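Local atomic coordinates of type III effector HopU1 (Pseudomonas syringae pv. tomato, PDB entry 3U0J), a protein that probably transfers ADP-ribose from NAD+ to arginine side chains of target proteins, acting as a type III effector in plant immunity. Residues A94-T99 and S233-S238; D177-L182 and P215-F220; Q208-G213 and K262-L267; G227-G232 and E240-P245. All blocks are in the same frame, centred on the assembly; numbering follows the deposited sequence.

Interaction 1 of 4, residues A94-T99 and S233-S238; sequences AIYMHT and SSQAPS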
loop_
_atom_site.group_PDB
_atom_site.type_symbol
_atom_site.label_atom_id
_atom_site.label_comp_id
_atom_site.label_asym_id
_atom_site.label_seq_id
_atom_site.Cartn_x
_atom_site.Cartn_y
_atom_site.Cartn_z
ATOM N N ALA A 94 9.316 2.242 6.308
ATOM C CA ALA A 94 7.955 2.684 6.115
ATOM C C ALA A 94 7.229 1.646 5.252
ATOM O O ALA A 94 6.101 1.261 5.554
ATOM C CB ALA A 94 7.927 4.036 5.487
ATOM N N ILE A 95 7.869 1.156 4.196
ATOM C CA ILE A 95 7.204 0.133 3.396
ATOM C C ILE A 95 6.956 -1.111 4.249
ATOM O O ILE A 95 5.842 -1.628 4.308
ATOM C CB ILE A 95 8.033 -0.291 2.204
ATOM C CG1 ILE A 95 8.105 0.817 1.168
ATOM C CG2 ILE A 95 7.452 -1.546 1.599
ATOM C CD1 ILE A 95 9.161 0.538 0.132
ATOM N N TYR A 96 8.006 -1.587 4.906
ATOM C CA TYR A 96 7.894 -2.761 5.766
ATOM C C TYR A 96 6.731 -2.610 6.745
ATOM O O TYR A 96 5.842 -3.457 6.788
ATOM C CB TYR A 96 9.198 -2.997 6.531
ATOM C CG TYR A 96 9.224 -4.274 7.348
ATOM C CD1 TYR A 96 8.666 -4.321 8.617
ATOM C CD2 TYR A 96 9.832 -5.424 6.860
ATOM C CE1 TYR A 96 8.698 -5.489 9.379
ATOM C CE2 TYR A 96 9.877 -6.590 7.605
ATOM C CZ TYR A 96 9.310 -6.627 8.862
ATOM O OH TYR A 96 9.341 -7.799 9.608
ATOM N N MET A 97 6.738 -1.523 7.515
ATOM C CA MET A 97 5.752 -1.321 8.570
ATOM C C MET A 97 4.348 -1.231 7.999
ATOM O O MET A 97 3.388 -1.657 8.639
ATOM C CB MET A 97 6.066 -0.077 9.391
ATOM C CG MET A 97 7.251 -0.253 10.311
ATOM S SD MET A 97 7.685 1.258 11.179
ATOM C CE MET A 97 8.115 0.503 12.726
ATOM N N HIS A 98 4.225 -0.709 6.787
ATOM C CA HIS A 98 2.912 -0.627 6.146
ATOM C C HIS A 98 2.386 -1.988 5.653
ATOM O O HIS A 98 1.169 -2.184 5.565
ATOM C CB HIS A 98 2.953 0.372 4.998
ATOM C CG HIS A 98 1.608 0.875 4.583
ATOM N ND1 HIS A 98 0.980 1.923 5.216
ATOM C CD2 HIS A 98 0.780 0.488 3.581
ATOM C CE1 HIS A 98 -0.183 2.158 4.630
ATOM N NE2 HIS A 98 -0.324 1.307 3.630
ATOM N N THR A 99 3.286 -2.921 5.332
ATOM C CA THR A 99 2.880 -4.224 4.804
ATOM C C THR A 99 2.688 -5.241 5.921
ATOM O O THR A 99 2.326 -6.399 5.674
ATOM C CB THR A 99 3.925 -4.801 3.830
ATOM O OG1 THR A 99 5.165 -5.042 4.518
ATOM C CG2 THR A 99 4.146 -3.872 2.666
ATOM N N SER A 233 11.294 -4.718 0.323
ATOM C CA SER A 233 11.093 -4.140 1.641
ATOM C C SER A 233 9.918 -4.730 2.380
ATOM O O SER A 233 9.745 -4.477 3.564
ATOM C CB SER A 233 10.798 -2.661 1.487
ATOM O OG SER A 233 11.986 -1.956 1.238
ATOM N N SER A 234 9.078 -5.467 1.661
ATOM C CA SER A 234 7.857 -6.018 2.228
ATOM C C SER A 234 8.136 -7.059 3.312
ATOM O O SER A 234 9.135 -7.776 3.256
ATOM C CB SER A 234 7.005 -6.630 1.130
ATOM O OG SER A 234 5.775 -7.082 1.678
ATOM N N GLN A 235 7.263 -7.122 4.309
ATOM C CA GLN A 235 7.405 -8.110 5.368
ATOM C C GLN A 235 7.214 -9.494 4.777
ATOM O O GLN A 235 7.755 -10.498 5.276
ATOM C CB GLN A 235 6.371 -7.891 6.473
ATOM C CG GLN A 235 6.496 -8.920 7.572
ATOM C CD GLN A 235 5.539 -8.696 8.718
ATOM O OE1 GLN A 235 5.967 -8.449 9.853
ATOM N NE2 GLN A 235 4.234 -8.799 8.443
ATOM N N ALA A 236 6.419 -9.528 3.709
ATOM C CA ALA A 236 6.169 -10.745 2.951
ATOM C C ALA A 236 6.476 -10.547 1.458
ATOM O O ALA A 236 5.578 -10.337 0.646
ATOM C CB ALA A 236 4.734 -11.214 3.159
ATOM N N PRO A 237 7.765 -10.615 1.106
ATOM C CA PRO A 237 8.248 -10.536 -0.277
ATOM C C PRO A 237 7.552 -11.550 -1.201
ATOM O O PRO A 237 7.185 -11.201 -2.328
ATOM C CB PRO A 237 9.741 -10.880 -0.142
ATOM C CG PRO A 237 10.108 -10.503 1.293
ATOM C CD PRO A 237 8.862 -10.810 2.082
ATOM N N SER A 238 7.390 -12.788 -0.725
ATOM C CA SER A 238 6.701 -13.858 -1.458
ATOM C C SER A 238 5.296 -13.462 -1.935
ATOM O O SER A 238 4.760 -14.079 -2.856
ATOM C CB SER A 238 6.584 -15.100 -0.571
ATOM O OG SER A 238 5.655 -14.882 0.491
#
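The phenol ring of Y96 carries Q235 CB on one face, and S233 O lies at its edge near the ring plane. Q235 CB stands 4.1 Å from the ring centroid and 20° off the normal, a CH-pi contact offset toward the rim; S233 O approaches CD2 of Y96 to 3.4 Å. The ring reaches this place because CG of Y96 is anti to the backbone N (chi1 -174°). Alongside, I95 sets its CG2 branch against S233 CB at 3.5 Å. The polar anchor is T99, whose OG1 accepts from Q235 N over 3.0 Å in an almost straight bond (172° at the hydrogen). The same OG1 donates to Y96 O at 2.9 Å, in the carbonyl plane and on a lone pair, and Y96 O also takes T99 N. S234 OG accepts from A236 N at 3.2 Å, an ST turn, and is further bonded to E241 OE1. The loop 233-238 precedes an E-x-E sequence, consistent with the turn-turn loop of arginine-specific ADP-ribosyltransferases. Because the T99 hydroxyl donates to Y96 O while accepting from Q235 N, it is engaged in both roles, which would fix its rotation and tie the loop to helix 89-99.

Interaction 2 of 4, residues D177-L182 and P215-F220; sequences DTIARL and PNNIAF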
loop_
_atom_site.group_PDB
_atom_site.type_symbol
_atom_site.label_atom_id
_atom_site.label_comp_id
_atom_site.label_asym_id
_atom_site.label_seq_id
_atom_site.Cartn_x
_atom_site.Cartn_y
_atom_site.Cartn_z
ATOM N N ASP A 177 -24.241 -4.467 -2.510
ATOM C CA ASP A 177 -24.130 -3.016 -2.615
ATOM C C ASP A 177 -22.777 -2.610 -3.234
ATOM O O ASP A 177 -22.738 -1.884 -4.228
ATOM C CB ASP A 177 -24.321 -2.358 -1.253
ATOM C CG ASP A 177 -24.141 -0.849 -1.310
ATOM O OD1 ASP A 177 -23.079 -0.334 -0.860
ATOM O OD2 ASP A 177 -25.059 -0.177 -1.837
ATOM N N THR A 178 -21.676 -3.089 -2.655
ATOM C CA THR A 178 -20.361 -2.860 -3.243
ATOM C C THR A 178 -20.289 -3.307 -4.716
ATOM O O THR A 178 -19.867 -2.549 -5.595
ATOM C CB THR A 178 -19.225 -3.535 -2.418
ATOM O OG1 THR A 178 -19.205 -2.996 -1.086
ATOM C CG2 THR A 178 -17.870 -3.298 -3.075
ATOM N N ILE A 179 -20.709 -4.533 -4.987
ATOM C CA ILE A 179 -20.717 -5.042 -6.356
ATOM C C ILE A 179 -21.490 -4.117 -7.300
ATOM O O ILE A 179 -20.996 -3.743 -8.366
ATOM C CB ILE A 179 -21.318 -6.478 -6.424
ATOM C CG1 ILE A 179 -20.410 -7.475 -5.689
ATOM C CG2 ILE A 179 -21.514 -6.910 -7.858
ATOM C CD1 ILE A 179 -21.047 -8.816 -5.415
ATOM N N ALA A 180 -22.700 -3.750 -6.893
ATOM C CA ALA A 180 -23.543 -2.841 -7.659
ATOM C C ALA A 180 -22.838 -1.513 -7.990
ATOM O O ALA A 180 -22.962 -0.976 -9.112
ATOM C CB ALA A 180 -24.833 -2.585 -6.905
ATOM N N ARG A 181 -22.094 -0.980 -7.023
ATOM C CA ARG A 181 -21.411 0.279 -7.258
ATOM C C ARG A 181 -20.419 0.146 -8.400
ATOM O O ARG A 181 -20.327 1.027 -9.257
ATOM C CB ARG A 181 -20.698 0.768 -6.006
ATOM C CG ARG A 181 -20.017 2.105 -6.199
ATOM C CD ARG A 181 -19.173 2.425 -4.999
ATOM N NE ARG A 181 -20.017 2.633 -3.826
ATOM C CZ ARG A 181 -19.671 2.286 -2.587
ATOM N NH1 ARG A 181 -18.496 1.686 -2.363
ATOM N NH2 ARG A 181 -20.509 2.521 -1.573
ATOM N N LEU A 182 -19.673 -0.951 -8.410
ATOM C CA LEU A 182 -18.645 -1.121 -9.422
ATOM C C LEU A 182 -19.274 -1.260 -10.793
ATOM O O LEU A 182 -18.831 -0.614 -11.749
ATOM C CB LEU A 182 -17.759 -2.318 -9.105
ATOM C CG LEU A 182 -16.925 -2.043 -7.862
ATOM C CD1 LEU A 182 -16.192 -3.265 -7.368
ATOM C CD2 LEU A 182 -15.956 -0.919 -8.169
ATOM N N PRO A 215 -12.108 -17.079 -0.484
ATOM C CA PRO A 215 -12.789 -16.064 0.333
ATOM C C PRO A 215 -13.266 -14.827 -0.442
ATOM O O PRO A 215 -14.399 -14.398 -0.238
ATOM C CB PRO A 215 -11.713 -15.623 1.338
ATOM C CG PRO A 215 -10.559 -16.517 1.145
ATOM C CD PRO A 215 -10.677 -17.193 -0.162
ATOM N N ASN A 216 -12.411 -14.236 -1.274
ATOM C CA ASN A 216 -12.789 -13.021 -1.986
ATOM C C ASN A 216 -13.735 -13.299 -3.144
ATOM O O ASN A 216 -13.554 -14.270 -3.878
ATOM C CB ASN A 216 -11.553 -12.277 -2.492
ATOM C CG ASN A 216 -10.667 -11.775 -1.359
ATOM O OD1 ASN A 216 -9.441 -11.678 -1.503
ATOM N ND2 ASN A 216 -11.280 -11.465 -0.222
ATOM N N ASN A 217 -14.740 -12.444 -3.307
ATOM C CA ASN A 217 -15.726 -12.595 -4.378
ATOM C C ASN A 217 -15.628 -11.498 -5.435
ATOM O O ASN A 217 -16.275 -11.578 -6.478
ATOM C CB ASN A 217 -17.148 -12.644 -3.814
ATOM C CG ASN A 217 -17.500 -11.406 -3.045
ATOM O OD1 ASN A 217 -16.624 -10.728 -2.514
ATOM N ND2 ASN A 217 -18.784 -11.091 -2.979
ATOM N N ILE A 218 -14.817 -10.476 -5.173
ATOM C CA ILE A 218 -14.563 -9.442 -6.177
ATOM C C ILE A 218 -13.101 -9.439 -6.618
ATOM O O ILE A 218 -12.205 -9.225 -5.807
ATOM C CB ILE A 218 -14.935 -8.065 -5.636
ATOM C CG1 ILE A 218 -16.419 -8.060 -5.241
ATOM C CG2 ILE A 218 -14.616 -6.984 -6.653
ATOM C CD1 ILE A 218 -16.831 -6.846 -4.421
ATOM N N ALA A 219 -12.851 -9.702 -7.893
ATOM C CA ALA A 219 -11.478 -9.694 -8.394
ATOM C C ALA A 219 -11.215 -8.470 -9.246
ATOM O O ALA A 219 -12.069 -8.052 -10.027
ATOM C CB ALA A 219 -11.176 -10.960 -9.193
ATOM N N PHE A 220 -10.026 -7.905 -9.103
ATOM C CA PHE A 220 -9.615 -6.791 -9.934
ATOM C C PHE A 220 -8.420 -7.199 -10.762
ATOM O O PHE A 220 -7.393 -7.625 -10.228
ATOM C CB PHE A 220 -9.235 -5.593 -9.074
ATOM C CG PHE A 220 -10.399 -4.918 -8.434
ATOM C CD1 PHE A 220 -11.076 -3.917 -9.086
ATOM C CD2 PHE A 220 -10.820 -5.281 -7.170
ATOM C CE1 PHE A 220 -12.161 -3.282 -8.487
ATOM C CE2 PHE A 220 -11.905 -4.638 -6.570
ATOM C CZ PHE A 220 -12.568 -3.636 -7.236
#
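Apolar packing carries this contact, and no hydrogen bond crosses between 177-182 and 215-220. I218 is the central side chain: its CB points at the helix, and with CG1 anti to the carbonyl carbon (chi1 -59°) its CD1 reaches between two residues of the first turn. CD1 of I218 lies 3.8 Å from I179 CG1 and 3.9 Å from T178 CG2, both pairs crossing obliquely. One turn on, L182 uses a single branch for two partners. Its CD1 meets F220 CZ at 3.6 Å, tip to tip and obliquely to the ring, and comes within 4.1 Å of I218 CG2, the other methyl branch of the same isoleucine.

The polar element is peripheral. N217 ND2 lies 4.0 Å from I179 CD1, a van der Waals neighbour, while its hydrogen bond goes to G174 O. N217 and I218 both face I172, a classic beta bulge at the start of the strand.

The segment axes approach to 11.0 Å, with N-to-C directions 36° apart, so helix 176-188 runs obliquely over the strand as a layer on the mixed sheet of the ADP-ribosyltransferase family region. Strand 218-224 is flanked there by 167-172, antiparallel, and by 263-269, parallel. I179 also touches H263 and L182 touches F265, so the helix packs on two adjacent strands, and F220 meets the ring of Y192.

Interaction 3 of 4, residues Q208-G213 and K262-L267; sequences QVFEPG and KHLFVL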
loop_
_atom_site.group_PDB
_atom_site.type_symbol
_atom_site.label_atom_id
_atom_site.label_comp_id
_atom_site.label_asym_id
_atom_site.label_seq_id
_atom_site.Cartn_x
_atom_site.Cartn_y
_atom_site.Cartn_z
ATOM N N GLN A 208 -6.534 -14.464 -4.211
ATOM C CA GLN A 208 -7.490 -15.377 -3.590
ATOM C C GLN A 208 -8.944 -15.134 -3.962
ATOM O O GLN A 208 -9.804 -15.072 -3.078
ATOM C CB GLN A 208 -7.364 -15.331 -2.079
ATOM C CG GLN A 208 -5.998 -15.683 -1.563
ATOM C CD GLN A 208 -6.021 -15.853 -0.072
ATOM O OE1 GLN A 208 -5.569 -14.970 0.681
ATOM N NE2 GLN A 208 -6.593 -16.981 0.382
ATOM N N VAL A 209 -9.211 -15.034 -5.264
ATOM C CA VAL A 209 -10.539 -14.715 -5.757
ATOM C C VAL A 209 -10.960 -15.673 -6.833
ATOM O O VAL A 209 -12.117 -16.088 -6.885
ATOM C CB VAL A 209 -10.570 -13.364 -6.469
ATOM C CG1 VAL A 209 -11.803 -12.586 -6.053
ATOM C CG2 VAL A 209 -9.285 -12.588 -6.238
ATOM N N PHE A 210 -10.024 -15.993 -7.717
ATOM C CA PHE A 210 -10.369 -16.630 -8.978
ATOM C C PHE A 210 -10.860 -18.064 -8.886
ATOM O O PHE A 210 -11.846 -18.431 -9.526
ATOM C CB PHE A 210 -9.215 -16.533 -9.950
ATOM C CG PHE A 210 -9.059 -15.179 -10.539
ATOM C CD1 PHE A 210 -8.066 -14.332 -10.103
ATOM C CD2 PHE A 210 -9.924 -14.743 -11.522
ATOM C CE1 PHE A 210 -7.933 -13.084 -10.643
ATOM C CE2 PHE A 210 -9.791 -13.496 -12.078
ATOM C CZ PHE A 210 -8.799 -12.664 -11.638
ATOM N N GLU A 211 -10.186 -18.887 -8.106
ATOM C CA GLU A 211 -10.634 -20.259 -7.993
ATOM C C GLU A 211 -11.738 -20.355 -6.958
ATOM O O GLU A 211 -11.641 -19.774 -5.879
ATOM C CB GLU A 211 -9.474 -21.213 -7.670
ATOM C CG GLU A 211 -8.525 -20.728 -6.571
ATOM C CD GLU A 211 -7.626 -19.566 -7.018
ATOM O OE1 GLU A 211 -7.480 -19.341 -8.246
ATOM O OE2 GLU A 211 -7.058 -18.877 -6.134
ATOM N N PRO A 212 -12.823 -21.053 -7.296
ATOM C CA PRO A 212 -13.672 -21.399 -6.160
ATOM C C PRO A 212 -12.829 -22.359 -5.343
ATOM O O PRO A 212 -11.947 -23.003 -5.918
ATOM C CB PRO A 212 -14.852 -22.124 -6.813
ATOM C CG PRO A 212 -14.823 -21.676 -8.278
ATOM C CD PRO A 212 -13.370 -21.516 -8.585
ATOM N N GLY A 213 -13.053 -22.430 -4.040
ATOM C CA GLY A 213 -14.032 -21.597 -3.381
ATOM C C GLY A 213 -13.268 -20.724 -2.417
ATOM O O GLY A 213 -13.228 -20.972 -1.210
ATOM N N LYS A 262 -19.131 -14.540 -7.956
ATOM C CA LYS A 262 -17.879 -13.828 -8.118
ATOM C C LYS A 262 -17.928 -12.891 -9.310
ATOM O O LYS A 262 -18.619 -13.148 -10.308
ATOM C CB LYS A 262 -16.710 -14.813 -8.265
ATOM C CG LYS A 262 -16.634 -15.841 -7.145
ATOM C CD LYS A 262 -15.218 -16.360 -6.898
ATOM C CE LYS A 262 -15.198 -17.212 -5.647
ATOM N NZ LYS A 262 -13.912 -17.108 -4.934
ATOM N N HIS A 263 -17.181 -11.798 -9.208
ATOM C CA HIS A 263 -17.154 -10.825 -10.284
ATOM C C HIS A 263 -15.746 -10.376 -10.604
ATOM O O HIS A 263 -14.871 -10.366 -9.748
ATOM C CB HIS A 263 -18.046 -9.644 -9.938
ATOM C CG HIS A 263 -19.420 -10.052 -9.522
ATOM N ND1 HIS A 263 -20.494 -10.029 -10.387
ATOM C CD2 HIS A 263 -19.887 -10.540 -8.346
ATOM C CE1 HIS A 263 -21.569 -10.465 -9.753
ATOM N NE2 HIS A 263 -21.228 -10.785 -8.514
ATOM N N LEU A 264 -15.531 -10.018 -11.856
ATOM C CA LEU A 264 -14.227 -9.618 -12.290
ATOM C C LEU A 264 -14.341 -8.255 -12.917
ATOM O O LEU A 264 -15.095 -8.072 -13.868
ATOM C CB LEU A 264 -13.694 -10.613 -13.320
ATOM C CG LEU A 264 -12.507 -10.111 -14.150
ATOM C CD1 LEU A 264 -11.260 -10.007 -13.302
ATOM C CD2 LEU A 264 -12.246 -11.020 -15.305
ATOM N N PHE A 265 -13.595 -7.293 -12.393
ATOM C CA PHE A 265 -13.490 -5.990 -13.048
ATOM C C PHE A 265 -12.099 -5.795 -13.595
ATOM O O PHE A 265 -11.106 -5.974 -12.884
ATOM C CB PHE A 265 -13.857 -4.859 -12.097
ATOM C CG PHE A 265 -15.174 -5.046 -11.477
ATOM C CD1 PHE A 265 -16.302 -4.529 -12.075
ATOM C CD2 PHE A 265 -15.301 -5.800 -10.322
ATOM C CE1 PHE A 265 -17.545 -4.742 -11.524
ATOM C CE2 PHE A 265 -16.529 -6.012 -9.750
ATOM C CZ PHE A 265 -17.663 -5.482 -10.353
ATOM N N VAL A 266 -12.028 -5.455 -14.872
ATOM C CA VAL A 266 -10.745 -5.196 -15.490
ATOM C C VAL A 266 -10.492 -3.718 -15.404
ATOM O O VAL A 266 -11.297 -2.921 -15.871
ATOM C CB VAL A 266 -10.699 -5.645 -16.952
ATOM C CG1 VAL A 266 -9.477 -5.042 -17.632
ATOM C CG2 VAL A 266 -10.689 -7.168 -17.031
ATOM N N LEU A 267 -9.377 -3.366 -14.774
ATOM C CA LEU A 267 -9.013 -1.978 -14.539
ATOM C C LEU A 267 -7.832 -1.530 -15.392
ATOM O O LEU A 267 -6.968 -2.323 -15.740
ATOM C CB LEU A 267 -8.679 -1.781 -13.069
ATOM C CG LEU A 267 -9.818 -1.261 -12.201
ATOM C CD1 LEU A 267 -11.071 -2.056 -12.428
ATOM C CD2 LEU A 267 -9.405 -1.284 -10.738
#
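K262 makes the one hydrogen bond between 208-213 and 262-267: its NZ donates to V209 O over 2.8 Å. The amine meets that carbonyl at a C=O...N angle of 133° and from 31° above its plane. E211 O is farther off, at 3.6 Å from K262 NZ. K262 NZ also donates to T214 O and N216 O, so three carbonyls of one loop grip a single ammonium group. Gathered oxygens of this kind would be expected to favour the charged form of the lysine. The other first-shell contact is apolar, with L264 CD1 at the edge of the F210 ring, near its plane, 4.0 Å from CE2. L264 gets there with CG anti to the backbone N (chi1 164°), crossing the phenylalanine obliquely.

Further out, T214 OG1 bonds to E211 O and Q208 pairs through its backbone with N216, two bonds within the loop, while V209 packs on A219 of strand 218-224. The F210 ring has a cation-pi partner in K204.

Lysine K262 immediately precedes strand 263-269, which runs parallel to 218-224. The contact thus pins the connection leading into 218-224 against the start of strand 263-269, the middle strand of the mixed sheet of the ADP-ribosyltransferase fold.

Interaction 4 of 4, residues G227-G232 and E240-P245; sequences GADISG and EEIMLP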
loop_
_atom_site.group_PDB
_atom_site.type_symbol
_atom_site.label_atom_id
_atom_site.label_comp_id
_atom_site.label_asym_id
_atom_site.label_seq_id
_atom_site.Cartn_x
_atom_site.Cartn_y
_atom_site.Cartn_z
ATOM N N GLY A 227 3.933 1.648 -11.261
ATOM C CA GLY A 227 3.733 1.239 -9.882
ATOM C C GLY A 227 5.016 0.816 -9.181
ATOM O O GLY A 227 6.073 0.693 -9.800
ATOM N N ALA A 228 4.933 0.586 -7.878
ATOM C CA ALA A 228 6.145 0.333 -7.124
ATOM C C ALA A 228 6.287 -1.116 -6.685
ATOM O O ALA A 228 5.422 -1.670 -6.008
ATOM C CB ALA A 228 6.229 1.275 -5.935
ATOM N N ASP A 229 7.383 -1.736 -7.080
ATOM C CA ASP A 229 7.656 -3.085 -6.642
ATOM C C ASP A 229 8.419 -2.975 -5.335
ATOM O O ASP A 229 9.598 -2.629 -5.321
ATOM C CB ASP A 229 8.468 -3.831 -7.679
ATOM C CG ASP A 229 8.852 -5.207 -7.224
ATOM O OD1 ASP A 229 8.436 -5.575 -6.107
ATOM O OD2 ASP A 229 9.565 -5.920 -7.975
ATOM N N ILE A 230 7.715 -3.251 -4.243
ATOM C CA ILE A 230 8.232 -3.117 -2.896
ATOM C C ILE A 230 8.540 -4.485 -2.279
ATOM O O ILE A 230 8.780 -4.608 -1.071
ATOM C CB ILE A 230 7.172 -2.462 -2.013
ATOM C CG1 ILE A 230 5.912 -3.345 -1.991
ATOM C CG2 ILE A 230 6.872 -1.034 -2.495
ATOM C CD1 ILE A 230 4.963 -3.029 -0.900
ATOM N N SER A 231 8.510 -5.525 -3.098
ATOM C CA SER A 231 8.744 -6.861 -2.577
ATOM C C SER A 231 10.050 -6.947 -1.780
ATOM O O SER A 231 10.162 -7.750 -0.868
ATOM C CB SER A 231 8.730 -7.885 -3.701
ATOM O OG SER A 231 9.705 -7.565 -4.667
ATOM N N GLY A 232 11.025 -6.112 -2.109
ATOM C CA GLY A 232 12.285 -6.123 -1.380
ATOM C C GLY A 232 12.190 -5.663 0.068
ATOM O O GLY A 232 12.905 -6.158 0.929
ATOM N N GLU A 240 4.816 -10.899 -3.423
ATOM C CA GLU A 240 5.157 -10.280 -4.713
ATOM C C GLU A 240 4.331 -9.045 -5.049
ATOM O O GLU A 240 3.850 -8.910 -6.181
ATOM C CB GLU A 240 5.038 -11.280 -5.865
ATOM C CG GLU A 240 6.145 -12.323 -5.932
ATOM C CD GLU A 240 6.236 -13.006 -7.309
ATOM O OE1 GLU A 240 5.680 -12.461 -8.300
ATOM O OE2 GLU A 240 6.879 -14.083 -7.402
ATOM N N GLU A 241 4.189 -8.136 -4.088
ATOM C CA GLU A 241 3.307 -6.993 -4.262
ATOM C C GLU A 241 3.861 -5.753 -4.994
ATOM O O GLU A 241 5.039 -5.428 -4.938
ATOM C CB GLU A 241 2.666 -6.602 -2.937
ATOM C CG GLU A 241 3.610 -6.561 -1.802
ATOM C CD GLU A 241 2.892 -6.569 -0.460
ATOM O OE1 GLU A 241 3.349 -7.363 0.411
ATOM O OE2 GLU A 241 1.888 -5.797 -0.289
ATOM N N ILE A 242 2.954 -5.091 -5.700
ATOM C CA ILE A 242 3.184 -3.811 -6.323
ATOM C C ILE A 242 2.249 -2.835 -5.603
ATOM O O ILE A 242 1.070 -3.155 -5.411
ATOM C CB ILE A 242 2.781 -3.888 -7.788
ATOM C CG1 ILE A 242 3.555 -4.995 -8.500
ATOM C CG2 ILE A 242 2.990 -2.565 -8.458
ATOM C CD1 ILE A 242 5.039 -4.848 -8.384
ATOM N N MET A 243 2.765 -1.674 -5.180
ATOM C CA MET A 243 1.980 -0.692 -4.410
ATOM C C MET A 243 1.842 0.587 -5.239
ATOM O O MET A 243 2.771 0.950 -5.967
ATOM C CB MET A 243 2.654 -0.409 -3.050
ATOM C CG MET A 243 1.895 0.535 -2.076
ATOM S SD MET A 243 2.622 0.719 -0.407
ATOM C CE MET A 243 2.173 -0.828 0.349
ATOM N N LEU A 244 0.683 1.248 -5.174
ATOM C CA LEU A 244 0.479 2.494 -5.924
ATOM C C LEU A 244 0.519 3.699 -5.011
ATOM O O LEU A 244 0.156 3.598 -3.854
ATOM C CB LEU A 244 -0.868 2.496 -6.643
ATOM C CG LEU A 244 -1.054 1.608 -7.875
ATOM C CD1 LEU A 244 0.260 1.452 -8.572
ATOM C CD2 LEU A 244 -1.537 0.258 -7.456
ATOM N N PRO A 245 0.937 4.857 -5.533
ATOM C CA PRO A 245 0.899 6.107 -4.761
ATOM C C PRO A 245 -0.535 6.514 -4.424
ATOM O O PRO A 245 -1.442 6.104 -5.139
ATOM C CB PRO A 245 1.487 7.139 -5.734
ATOM C CG PRO A 245 2.198 6.348 -6.783
ATOM C CD PRO A 245 1.451 5.065 -6.898
#
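Strands 227-229 and 241-243 form an antiparallel beta hairpin, their segment directions 140° apart. The close-packed part lies at the paired end. A228 and M243 are a hydrogen-bonded pair, with A228 N to M243 O at 2.9 Å and M243 N to A228 O at 2.8 Å, each donor in the plane of its carbonyl. D229 and I242 make the next, non-hydrogen-bonded pair, where I242 CD1 lies 3.6 Å from D229 CB. At the far end L244 CD1 rests 3.7 Å from G227 CA. Beyond the strand, I230 CD1 touches the methyl CE of M243 at 3.8 Å and lies over E241 CG at 3.9 Å, so the aliphatic stem of the glutamate is packed while its OE1 bonds to S234 OG.

Toward the hairpin loop the contact loosens among the partly exposed D229, S231 and E240, and E240 CB points away from 227-232. E239, E240 and E241 match the E-x-E signature of arginine-specific ADP-ribosyltransferases, consistent with an active-site location. D229 OD2 forms a salt bridge with R202. Its other oxygen, OD1, closes an Asx turn by accepting S231 N from above the carboxylate plane, and also takes S231 OG at 2.8 Å on its syn lone pair.

From the N terminus, 94-99 opens interaction 1, which closes only at 233-238. Within that span interaction 2 runs from 177-182 to 215-220 and lies wholly inside it. Interaction 3 opens at 208-213, before interaction 2 closes, and ends at 262-267, so it crosses both interactions 1 and 2 and encloses interaction 4. Interaction 4 opens at 227-232, just before interaction 1 closes, and the two cross. Two spatial groups result, about 25 Å apart between the centres of interactions 1 and 3. Interactions 1 and 4 meet where S234 reaches E241 and I95 packs on I230, joining helix 89-99 to the hairpin. Interactions 2 and 3 share the mixed sheet through A219 N and H263 O.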